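PDB 1I4U: crustacyanin-C1 subunit, which binds the carotenoid astaxanthin, as a lipocalin-fold subunit of the oligomeric pigment protein that gives the lobster carapace its blue colour. Local coordinates for residues A[29-32]-A[33-37]; A[57-60]-A[61-64]; A[84-87]-A[88-92]. One frame throughout, in Å; residues are numbered along the deposited sequence.

Contact 1 (A[29-32]-A[33-37]); sequences NSYA and GVWYQ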
ATOM      1  N   ASN A  29       6.252  14.042 -19.718  1.00 20.69           N
ATOM      2  CA  ASN A  29       7.607  13.863 -20.249  1.00 21.43           C
ATOM      3  C   ASN A  29       8.544  14.784 -19.524  1.00 21.99           C
ATOM      4  O   ASN A  29       9.717  14.493 -19.302  1.00 23.65           O
ATOM      5  CB  ASN A  29       7.542  14.145 -21.735  1.00 24.25           C
ATOM      6  CG  ASN A  29       7.170  12.925 -22.568  1.00 31.22           C
ATOM      7  OD1 ASN A  29       7.954  11.976 -22.657  1.00 41.43           O
ATOM      8  ND2 ASN A  29       5.990  12.932 -23.201  1.00 46.72           N
ATOM      9  N   SER A  30       8.052  15.963 -19.129  1.00 20.42           N
ATOM     10  CA  SER A  30       8.926  16.881 -18.409  1.00 18.51           C
ATOM     11  C   SER A  30       9.221  16.427 -16.985  1.00 16.56           C
ATOM     12  O   SER A  30      10.151  16.974 -16.379  1.00 17.57           O
ATOM     13  CB  SER A  30       8.315  18.285 -18.403  1.00 21.51           C
ATOM     14  OG  SER A  30       8.306  18.847 -19.720  1.00 28.20           O
ATOM     15  N   TYR A  31       8.439  15.522 -16.452  1.00 16.53           N
ATOM     16  CA  TYR A  31       8.669  14.961 -15.124  1.00 15.91           C
ATOM     17  C   TYR A  31       9.627  13.774 -15.132  1.00 13.96           C
ATOM     18  O   TYR A  31      10.120  13.337 -14.099  1.00 14.85           O
ATOM     19  CB  TYR A  31       7.321  14.562 -14.484  1.00 16.33           C
ATOM     20  CG  TYR A  31       7.417  14.311 -13.000  1.00 14.88           C
ATOM     21  CD1 TYR A  31       7.572  15.315 -12.050  1.00 15.89           C
ATOM     22  CD2 TYR A  31       7.332  12.989 -12.548  1.00 16.09           C
ATOM     23  CE1 TYR A  31       7.650  15.045 -10.710  1.00 16.78           C
ATOM     24  CE2 TYR A  31       7.411  12.746 -11.182  1.00 17.37           C
ATOM     25  CZ  TYR A  31       7.569  13.754 -10.266  1.00 16.88           C
ATOM     26  OH  TYR A  31       7.660  13.451  -8.923  1.00 18.53           O
ATOM     27  N   ALA A  32       9.880  13.268 -16.333  1.00 15.72           N
ATOM     28  CA  ALA A  32      10.790  12.109 -16.468  1.00 15.27           C
ATOM     29  C   ALA A  32      12.239  12.558 -16.231  1.00 12.97           C
ATOM     30  O   ALA A  32      12.538  13.719 -16.016  1.00 14.76           O
ATOM     31  CB  ALA A  32      10.606  11.440 -17.787  1.00 18.63           C
ATOM     32  N   GLY A  33      13.134  11.587 -16.233  1.00 13.92           N
ATOM     33  CA  GLY A  33      14.539  11.829 -16.006  1.00 12.92           C
ATOM     34  C   GLY A  33      14.879  11.522 -14.541  1.00 12.06           C
ATOM     35  O   GLY A  33      14.200  10.752 -13.829  1.00 12.85           O
ATOM     36  N   VAL A  34      15.958  12.151 -14.097  1.00 12.27           N
ATOM     37  CA  VAL A  34      16.556  11.831 -12.796  1.00 11.41           C
ATOM     38  C   VAL A  34      16.155  12.848 -11.760  1.00 10.52           C
ATOM     39  O   VAL A  34      16.296  14.055 -11.974  1.00 12.15           O
ATOM     40  CB  VAL A  34      18.087  11.737 -12.942  1.00 12.60           C
ATOM     41  CG1 VAL A  34      18.734  11.476 -11.577  1.00 13.29           C
ATOM     42  CG2 VAL A  34      18.440  10.640 -13.932  1.00 15.39           C
ATOM     43  N   TRP A  35      15.653  12.342 -10.639  1.00 11.14           N
ATOM     44  CA  TRP A  35      15.333  13.149  -9.466  1.00 10.63           C
ATOM     45  C   TRP A  35      16.059  12.599  -8.231  1.00 11.55           C
ATOM     46  O   TRP A  35      16.014  11.388  -7.987  1.00 14.85           O
ATOM     47  CB  TRP A  35      13.857  13.087  -9.162  1.00 11.13           C
ATOM     48  CG  TRP A  35      12.897  13.809 -10.056  1.00 11.54           C
ATOM     49  CD1 TRP A  35      12.132  13.224 -11.023  1.00 12.82           C
ATOM     50  CD2 TRP A  35      12.578  15.186 -10.066  1.00 11.30           C
ATOM     51  NE1 TRP A  35      11.351  14.180 -11.635  1.00 14.47           N
ATOM     52  CE2 TRP A  35      11.606  15.399 -11.070  1.00 12.55           C
ATOM     53  CE3 TRP A  35      13.039  16.269  -9.314  1.00 11.45           C
ATOM     54  CZ2 TRP A  35      11.055  16.660 -11.362  1.00 12.85           C
ATOM     55  CZ3 TRP A  35      12.518  17.507  -9.578  1.00 11.52           C
ATOM     56  CH2 TRP A  35      11.551  17.687 -10.591  1.00 13.22           C
ATOM     57  N   TYR A  36      16.683  13.445  -7.468  1.00 10.13           N
ATOM     58  CA  TYR A  36      17.339  13.065  -6.233  1.00 10.28           C
ATOM     59  C   TYR A  36      16.421  13.379  -5.065  1.00 11.38           C
ATOM     60  O   TYR A  36      15.739  14.393  -5.035  1.00 14.21           O
ATOM     61  CB  TYR A  36      18.643  13.867  -6.070  1.00 10.96           C
ATOM     62  CG  TYR A  36      19.615  13.631  -7.207  1.00 10.92           C
ATOM     63  CD1 TYR A  36      19.571  14.393  -8.353  1.00 11.84           C
ATOM     64  CD2 TYR A  36      20.577  12.612  -7.149  1.00 12.57           C
ATOM     65  CE1 TYR A  36      20.451  14.180  -9.403  1.00 13.14           C
ATOM     66  CE2 TYR A  36      21.440  12.387  -8.199  1.00 13.46           C
ATOM     67  CZ  TYR A  36      21.377  13.177  -9.340  1.00 14.20           C
ATOM     68  OH  TYR A  36      22.235  12.963 -10.370  1.00 19.32           O
ATOM     69  N   GLN A  37      16.392  12.509  -4.059  1.00 11.48           N
ATOM     70  CA  GLN A  37      15.578  12.777  -2.873  1.00 11.31           C
ATOM     71  C   GLN A  37      16.359  13.688  -1.958  1.00 11.98           C
ATOM     72  O   GLN A  37      17.332  13.244  -1.341  1.00 13.01           O
ATOM     73  CB  GLN A  37      15.256  11.467  -2.166  1.00 11.04           C
ATOM     74  CG  GLN A  37      14.371  11.655  -0.908  1.00 11.67           C
ATOM     75  CD  GLN A  37      14.229  10.298  -0.266  1.00 11.01           C
ATOM     76  OE1 GLN A  37      13.424   9.418  -0.579  1.00 13.09           O
ATOM     77  NE2 GLN A  37      15.015   9.854   0.656  1.00 13.27           N
TER
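With CG of Tyr31 turned anti to its own nitrogen (chi1 -165°) and CG of Trp35 anti to its carbonyl carbon (chi1 -73°), the phenol and the indole swing to meet each other four residues apart. This is the entry to the lipocalin barrel: the short helix 28-31 gives way to strand 33-41, and the Gly33-Val34-Trp35 run corresponds to the Gly-X-Trp signature of the family. Gly33 sits at backbone angles where a CB would run into the carbonyl oxygen of Ala32. The two aromatic side chains cross at about a right angle and their planes are inclined at 41°, an oblique pair in which NE1 of Trp35 lies 3.8 Å above the plane of the Tyr31 ring, over its centre. On the benzo side of the indole, CZ2 of Trp35 comes to 3.8 Å from CD1 of Tyr31. Arg138 adds a cation-pi contact to Trp35 and hydrogen bonds to the carbonyl oxygens of Ala32 and Val34. The buried indole N-H is spent on the backbone: NE1 of Trp35 donates to O of Tyr31 at 2.9 Å, with the oxygen close to the indole plane.

Contact 2 (A[57-60]-A[61-64]); sequences SFDG and KQFV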
ATOM      1  N   SER A  57      11.406   6.872 -16.521  1.00 13.36           N
ATOM      2  CA  SER A  57      11.205   6.745 -17.966  1.00 15.32           C
ATOM      3  C   SER A  57       9.713   6.736 -18.236  1.00 15.33           C
ATOM      4  O   SER A  57       8.984   5.951 -17.604  1.00 20.65           O
ATOM      5  CB  SER A  57      11.867   5.452 -18.457  1.00 20.20           C
ATOM      6  OG  SER A  57      13.248   5.552 -18.166  1.00 34.43           O
ATOM      7  N   PHE A  58       9.235   7.574 -19.114  1.00 15.78           N
ATOM      8  CA  PHE A  58       7.824   7.672 -19.392  1.00 16.15           C
ATOM      9  C   PHE A  58       7.542   7.008 -20.744  1.00 17.14           C
ATOM     10  O   PHE A  58       8.161   7.368 -21.716  1.00 20.07           O
ATOM     11  CB  PHE A  58       7.370   9.129 -19.419  1.00 17.82           C
ATOM     12  CG  PHE A  58       5.884   9.296 -19.662  1.00 20.05           C
ATOM     13  CD1 PHE A  58       5.005   8.802 -18.714  1.00 18.91           C
ATOM     14  CD2 PHE A  58       5.412   9.920 -20.812  1.00 23.76           C
ATOM     15  CE1 PHE A  58       3.639   8.933 -18.925  1.00 23.21           C
ATOM     16  CE2 PHE A  58       4.058  10.051 -21.046  1.00 28.29           C
ATOM     17  CZ  PHE A  58       3.182   9.531 -20.093  1.00 25.04           C
ATOM     18  N   ASP A  59       6.625   6.059 -20.748  1.00 22.33           N
ATOM     19  CA  ASP A  59       6.391   5.249 -21.920  1.00 28.63           C
ATOM     20  C   ASP A  59       5.084   5.656 -22.605  1.00 30.08           C
ATOM     21  O   ASP A  59       4.621   4.903 -23.463  1.00 36.78           O
ATOM     22  CB  ASP A  59       6.398   3.757 -21.551  1.00 32.81           C
ATOM     23  CG  ASP A  59       5.260   3.301 -20.677  1.00 33.68           C
ATOM     24  OD1 ASP A  59       4.252   4.034 -20.519  1.00 28.75           O
ATOM     25  OD2 ASP A  59       5.339   2.157 -20.131  1.00 37.30           O
ATOM     26  N   GLY A  60       4.524   6.780 -22.172  1.00 27.67           N
ATOM     27  CA  GLY A  60       3.286   7.303 -22.695  1.00 29.51           C
ATOM     28  C   GLY A  60       2.072   6.973 -21.857  1.00 28.53           C
ATOM     29  O   GLY A  60       1.029   7.608 -21.999  1.00 36.76           O
ATOM     30  N   LYS A  61       2.161   5.975 -20.985  1.00 28.18           N
ATOM     31  CA  LYS A  61       1.071   5.595 -20.090  1.00 29.44           C
ATOM     32  C   LYS A  61       1.466   5.454 -18.631  1.00 25.80           C
ATOM     33  O   LYS A  61       0.606   5.530 -17.756  1.00 28.07           O
ATOM     34  CB  LYS A  61       0.487   4.236 -20.478  1.00 37.24           C
ATOM     35  CG  LYS A  61      -0.104   4.154 -21.865  1.00 45.17           C
ATOM     36  CD  LYS A  61      -0.806   5.425 -22.325  1.00 54.03           C
ATOM     37  CE  LYS A  61      -1.937   5.094 -23.287  1.00 56.30           C
ATOM     38  NZ  LYS A  61      -2.869   6.260 -23.459  1.00 68.16           N
ATOM     39  N   GLN A  62       2.760   5.266 -18.339  1.00 21.40           N
ATOM     40  CA  GLN A  62       3.198   5.261 -16.960  1.00 19.74           C
ATOM     41  C   GLN A  62       4.693   5.562 -16.973  1.00 16.23           C
ATOM     42  O   GLN A  62       5.315   5.611 -18.028  1.00 18.05           O
ATOM     43  CB  GLN A  62       2.983   3.877 -16.344  1.00 22.89           C
ATOM     44  CG  GLN A  62       4.024   2.902 -16.848  1.00 28.80           C
ATOM     45  CD  GLN A  62       3.850   1.515 -16.286  1.00 33.13           C
ATOM     46  OE1 GLN A  62       4.681   0.668 -16.577  1.00 43.00           O
ATOM     47  NE2 GLN A  62       2.835   1.289 -15.472  1.00 47.98           N
ATOM     48  N   PHE A  63       5.219   5.699 -15.787  1.00 16.93           N
ATOM     49  CA  PHE A  63       6.650   5.801 -15.552  1.00 15.18           C
ATOM     50  C   PHE A  63       7.174   4.504 -15.018  1.00 14.68           C
ATOM     51  O   PHE A  63       6.620   3.924 -14.086  1.00 16.42           O
ATOM     52  CB  PHE A  63       6.979   6.909 -14.562  1.00 15.27           C
ATOM     53  CG  PHE A  63       6.539   8.304 -14.908  1.00 15.25           C
ATOM     54  CD1 PHE A  63       5.300   8.736 -14.507  1.00 18.47           C
ATOM     55  CD2 PHE A  63       7.360   9.177 -15.600  1.00 15.03           C
ATOM     56  CE1 PHE A  63       4.872  10.030 -14.798  1.00 18.02           C
ATOM     57  CE2 PHE A  63       6.956  10.472 -15.882  1.00 15.68           C
ATOM     58  CZ  PHE A  63       5.722  10.921 -15.450  1.00 16.56           C
ATOM     59  N   VAL A  64       8.286   4.073 -15.597  1.00 12.88           N
ATOM     60  CA  VAL A  64       9.125   3.038 -15.087  1.00 13.70           C
ATOM     61  C   VAL A  64      10.260   3.680 -14.301  1.00 12.29           C
ATOM     62  O   VAL A  64      10.855   4.672 -14.732  1.00 15.56           O
ATOM     63  CB  VAL A  64       9.711   2.205 -16.249  1.00 18.06           C
ATOM     64  CG1 VAL A  64      10.719   1.197 -15.775  1.00 24.21           C
ATOM     65  CG2 VAL A  64       8.501   1.584 -16.982  1.00 24.30           C
TER
HETATM   66  O   HOH W   1      13.826   4.119 -15.657  1.00 24.39           O
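Phe58 and Phe63 meet on one side of the hairpin as a non-hydrogen-bonded antiparallel pair, and this is its packed side. CD1 of Phe58 stands 3.7 Å above the plane of the Phe63 ring, over its centre, and CB of Phe58 lies 3.8 Å from CE2 of Phe63; the two planes are inclined at 47°. A chi1 of -178° sets CG of Phe58 opposite the backbone nitrogen and beside the carbonyl carbon, sending the ring forward beside the turn, where N of Gly60 sits over its centre and O of Gln62 comes to 3.3 Å from CD1 of Phe58. Arg28 touches both rings. Shortening Phe58 to an alanine would probably leave one face of Phe63 without its cover and the Gly60 amide without the ring beneath it.

The side chains of Ser57 and Val64 point to the other, looser and exposed side, where a water joins OG of Ser57 to O of Val64.

Between the two sides, two backbone hydrogen bonds pair Ser57 with Val64, and N of Asp59 donates to O of Gln62. OD1 of Asp59 grips the bend, accepting N of Lys61 nearly in line with its C-O bond, an Asx turn, and N of Gln62 on the syn side, out of the carboxylate plane, both at 2.9 Å. The side-chain amide of Gln62 reaches past Asp59, its OE1 bonding to NZ of Lys82. The whole is a beta hairpin linking consecutive strands, 52-58 and 63-68, of the lipocalin barrel.

Contact 3 (A[84-87]-A[88-92]); sequences YPNP and FGEPH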
ATOM      1  N   TYR A  84       1.782   5.029 -12.028  1.00 14.35           N
ATOM      2  CA  TYR A  84       0.721   4.874 -13.030  1.00 15.12           C
ATOM      3  C   TYR A  84      -0.547   5.501 -12.498  1.00 14.50           C
ATOM      4  O   TYR A  84      -0.706   5.654 -11.270  1.00 14.28           O
ATOM      5  CB  TYR A  84       0.501   3.421 -13.380  1.00 15.38           C
ATOM      6  CG  TYR A  84       0.431   2.420 -12.270  1.00 13.27           C
ATOM      7  CD1 TYR A  84      -0.732   2.253 -11.518  1.00 13.86           C
ATOM      8  CD2 TYR A  84       1.528   1.628 -11.930  1.00 12.87           C
ATOM      9  CE1 TYR A  84      -0.778   1.339 -10.505  1.00 13.38           C
ATOM     10  CE2 TYR A  84       1.456   0.717 -10.909  1.00 13.41           C
ATOM     11  CZ  TYR A  84       0.312   0.551 -10.178  1.00 12.01           C
ATOM     12  OH  TYR A  84       0.185  -0.345  -9.142  1.00 12.72           O
ATOM     13  N   PRO A  85      -1.517   5.855 -13.310  1.00 15.79           N
ATOM     14  CA  PRO A  85      -2.740   6.460 -12.752  1.00 16.76           C
ATOM     15  C   PRO A  85      -3.461   5.507 -11.790  1.00 14.00           C
ATOM     16  O   PRO A  85      -3.506   4.288 -11.947  1.00 15.79           O
ATOM     17  CB  PRO A  85      -3.586   6.722 -14.015  1.00 20.62           C
ATOM     18  CG  PRO A  85      -2.549   6.885 -15.080  1.00 20.59           C
ATOM     19  CD  PRO A  85      -1.565   5.750 -14.787  1.00 19.61           C
ATOM     20  N   ASN A  86      -4.039   6.102 -10.762  1.00 14.18           N
ATOM     21  CA  ASN A  86      -4.797   5.320  -9.789  1.00 14.85           C
ATOM     22  C   ASN A  86      -5.835   4.450 -10.494  1.00 14.49           C
ATOM     23  O   ASN A  86      -6.532   4.924 -11.401  1.00 17.54           O
ATOM     24  CB  ASN A  86      -5.488   6.227  -8.790  1.00 15.24           C
ATOM     25  CG  ASN A  86      -6.476   5.431  -7.971  1.00 15.42           C
ATOM     26  OD1 ASN A  86      -7.639   5.266  -8.377  1.00 17.86           O
ATOM     27  ND2 ASN A  86      -6.062   4.916  -6.841  1.00 15.29           N
ATOM     28  N   PRO A  87      -5.879   3.146 -10.230  1.00 15.65           N
ATOM     29  CA  PRO A  87      -6.762   2.267 -11.015  1.00 16.08           C
ATOM     30  C   PRO A  87      -8.267   2.494 -10.916  1.00 16.40           C
ATOM     31  O   PRO A  87      -9.040   1.954 -11.744  1.00 20.23           O
ATOM     32  CB  PRO A  87      -6.408   0.858 -10.524  1.00 17.59           C
ATOM     33  CG  PRO A  87      -5.001   0.977 -10.031  1.00 17.85           C
ATOM     34  CD  PRO A  87      -4.991   2.328  -9.353  1.00 15.27           C
ATOM     35  N   PHE A  88      -8.739   3.281  -9.980  1.00 16.46           N
ATOM     36  CA  PHE A  88     -10.155   3.605  -9.886  1.00 17.60           C
ATOM     37  C   PHE A  88     -10.491   4.907 -10.581  1.00 19.20           C
ATOM     38  O   PHE A  88     -11.625   5.396 -10.504  1.00 21.43           O
ATOM     39  CB  PHE A  88     -10.528   3.728  -8.426  1.00 15.78           C
ATOM     40  CG  PHE A  88     -10.434   2.421  -7.671  1.00 15.17           C
ATOM     41  CD1 PHE A  88     -11.480   1.535  -7.665  1.00 16.25           C
ATOM     42  CD2 PHE A  88      -9.298   2.096  -6.946  1.00 14.97           C
ATOM     43  CE1 PHE A  88     -11.357   0.361  -6.951  1.00 18.33           C
ATOM     44  CE2 PHE A  88      -9.151   0.911  -6.276  1.00 14.83           C
ATOM     45  CZ  PHE A  88     -10.212   0.002  -6.259  1.00 15.59           C
ATOM     46  N   GLY A  89      -9.508   5.509 -11.250  1.00 20.80           N
ATOM     47  CA  GLY A  89      -9.739   6.779 -11.942  1.00 21.87           C
ATOM     48  C   GLY A  89      -9.627   7.989 -11.037  1.00 23.15           C
ATOM     49  O   GLY A  89      -9.985   9.098 -11.439  1.00 25.40           O
ATOM     50  N   GLU A  90      -9.122   7.851  -9.817  1.00 19.95           N
ATOM     51  CA  GLU A  90      -8.890   8.982  -8.917  1.00 21.43           C
ATOM     52  C   GLU A  90      -7.774   9.831  -9.516  1.00 20.34           C
ATOM     53  O   GLU A  90      -6.873   9.353 -10.217  1.00 20.65           O
ATOM     54  CB  GLU A  90      -8.528   8.502  -7.505  1.00 19.26           C
ATOM     55  CG  GLU A  90      -9.668   7.736  -6.824  1.00 20.04           C
ATOM     56  CD  GLU A  90      -9.267   6.976  -5.579  1.00 25.05           C
ATOM     57  OE1 GLU A  90      -8.214   7.165  -4.962  1.00 35.44           O
ATOM     58  OE2 GLU A  90     -10.071   6.119  -5.117  1.00 35.30           O
ATOM     59  N   PRO A  91      -7.846  11.139  -9.296  1.00 19.97           N
ATOM     60  CA  PRO A  91      -6.906  12.121  -9.797  1.00 19.23           C
ATOM     61  C   PRO A  91      -5.563  12.163  -9.105  1.00 20.79           C
ATOM     62  O   PRO A  91      -5.088  13.220  -8.695  1.00 20.73           O
ATOM     63  CB  PRO A  91      -7.674  13.439  -9.602  1.00 22.18           C
ATOM     64  CG  PRO A  91      -8.514  13.175  -8.412  1.00 21.96           C
ATOM     65  CD  PRO A  91      -8.968  11.750  -8.592  1.00 22.77           C
ATOM     66  N   HIS A  92      -4.958  10.986  -9.025  1.00 17.49           N
ATOM     67  CA  HIS A  92      -3.582  10.910  -8.572  1.00 17.87           C
ATOM     68  C   HIS A  92      -2.946   9.648  -9.108  1.00 18.93           C
ATOM     69  O   HIS A  92      -3.629   8.776  -9.626  1.00 16.70           O
ATOM     70  CB  HIS A  92      -3.549  10.991  -7.075  1.00 19.34           C
ATOM     71  CG  HIS A  92      -4.236   9.918  -6.335  1.00 17.07           C
ATOM     72  ND1 HIS A  92      -3.841   8.673  -6.004  1.00 21.04           N
ATOM     73  CD2 HIS A  92      -5.468   9.977  -5.802  1.00 16.12           C
ATOM     74  CE1 HIS A  92      -4.806   8.039  -5.310  1.00 19.14           C
ATOM     75  NE2 HIS A  92      -5.815   8.830  -5.172  1.00 21.60           N
TER
HETATM   76  O   HOH W   2      -6.456   7.649 -12.365  1.00 18.10           O
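Asn86 and His92 close the loop at its neck, N of Asn86 donating to O of His92 at 2.9 Å. Just before it on the first segment, Tyr84 and Pro85 finish strand 76-85; Tyr84 bonds through OH to Asp96, and Pro85 leans on Trp21 of helix 17-24.

Asn86 meets Phe88, Glu90 and His92 with its side chain. Its CG stands anti to the backbone nitrogen (chi1 169°), which carries the amide into the loop. OD1 receives N of Phe88 at 2.8 Å, the donor lying well above the plane of the amide, and takes a second, weak bond from N of Glu90 at 3.3 Å. The same oxygen lies at the edge of the Phe88 ring, near its plane. The amide is stacked against the carboxylate of Glu90, their planes only 13° apart, and CB of Asn86 makes a CH-pi contact over one face of the His92 imidazole, 4.2 Å from its centroid.

From Asn86 to Gly89 the chain makes a type I beta turn within the connection between two neighbouring antiparallel barrel strands, 76-85 and 93-97. N of Gly89 returns to O of Asn86 at 3.0 Å, and a water donates both to that oxygen and to O of Glu90.

Pro87 occupies the turn's second position and packs on Asp96 of the second subunit, as Phe88 does on Tyr97 of that subunit. Glu90 is shared: OE1 accepts from NE2 of His92 at 2.9 Å through its anti lone pair, while OE2 takes the backbone N of Asn99 of the second subunit.

How the contacts relate
The three contacts follow one another along the chain and all reach the same curled antiparallel sheet. Contacts 1 and 2, with centres about 12 Å apart, touch directly: CD2 of Tyr31 lies 3.9 Å from CZ of Phe63, and OD1 of Asn29 lies 3.8 Å from CD2 of Phe58, so helix 28-31 packs against the hairpin on its aromatic side. Contact 2 meets contact 3 one strand further on, O of Lys61 being 3.7 Å from CD of Pro85. Contacts 1 and 3 stay about 10 Å apart at their nearest atoms. Of the three, contact 3 alone reaches the second subunit; a sulfate ion, probably from crystallisation, lies about 4 Å from the His92 side chain.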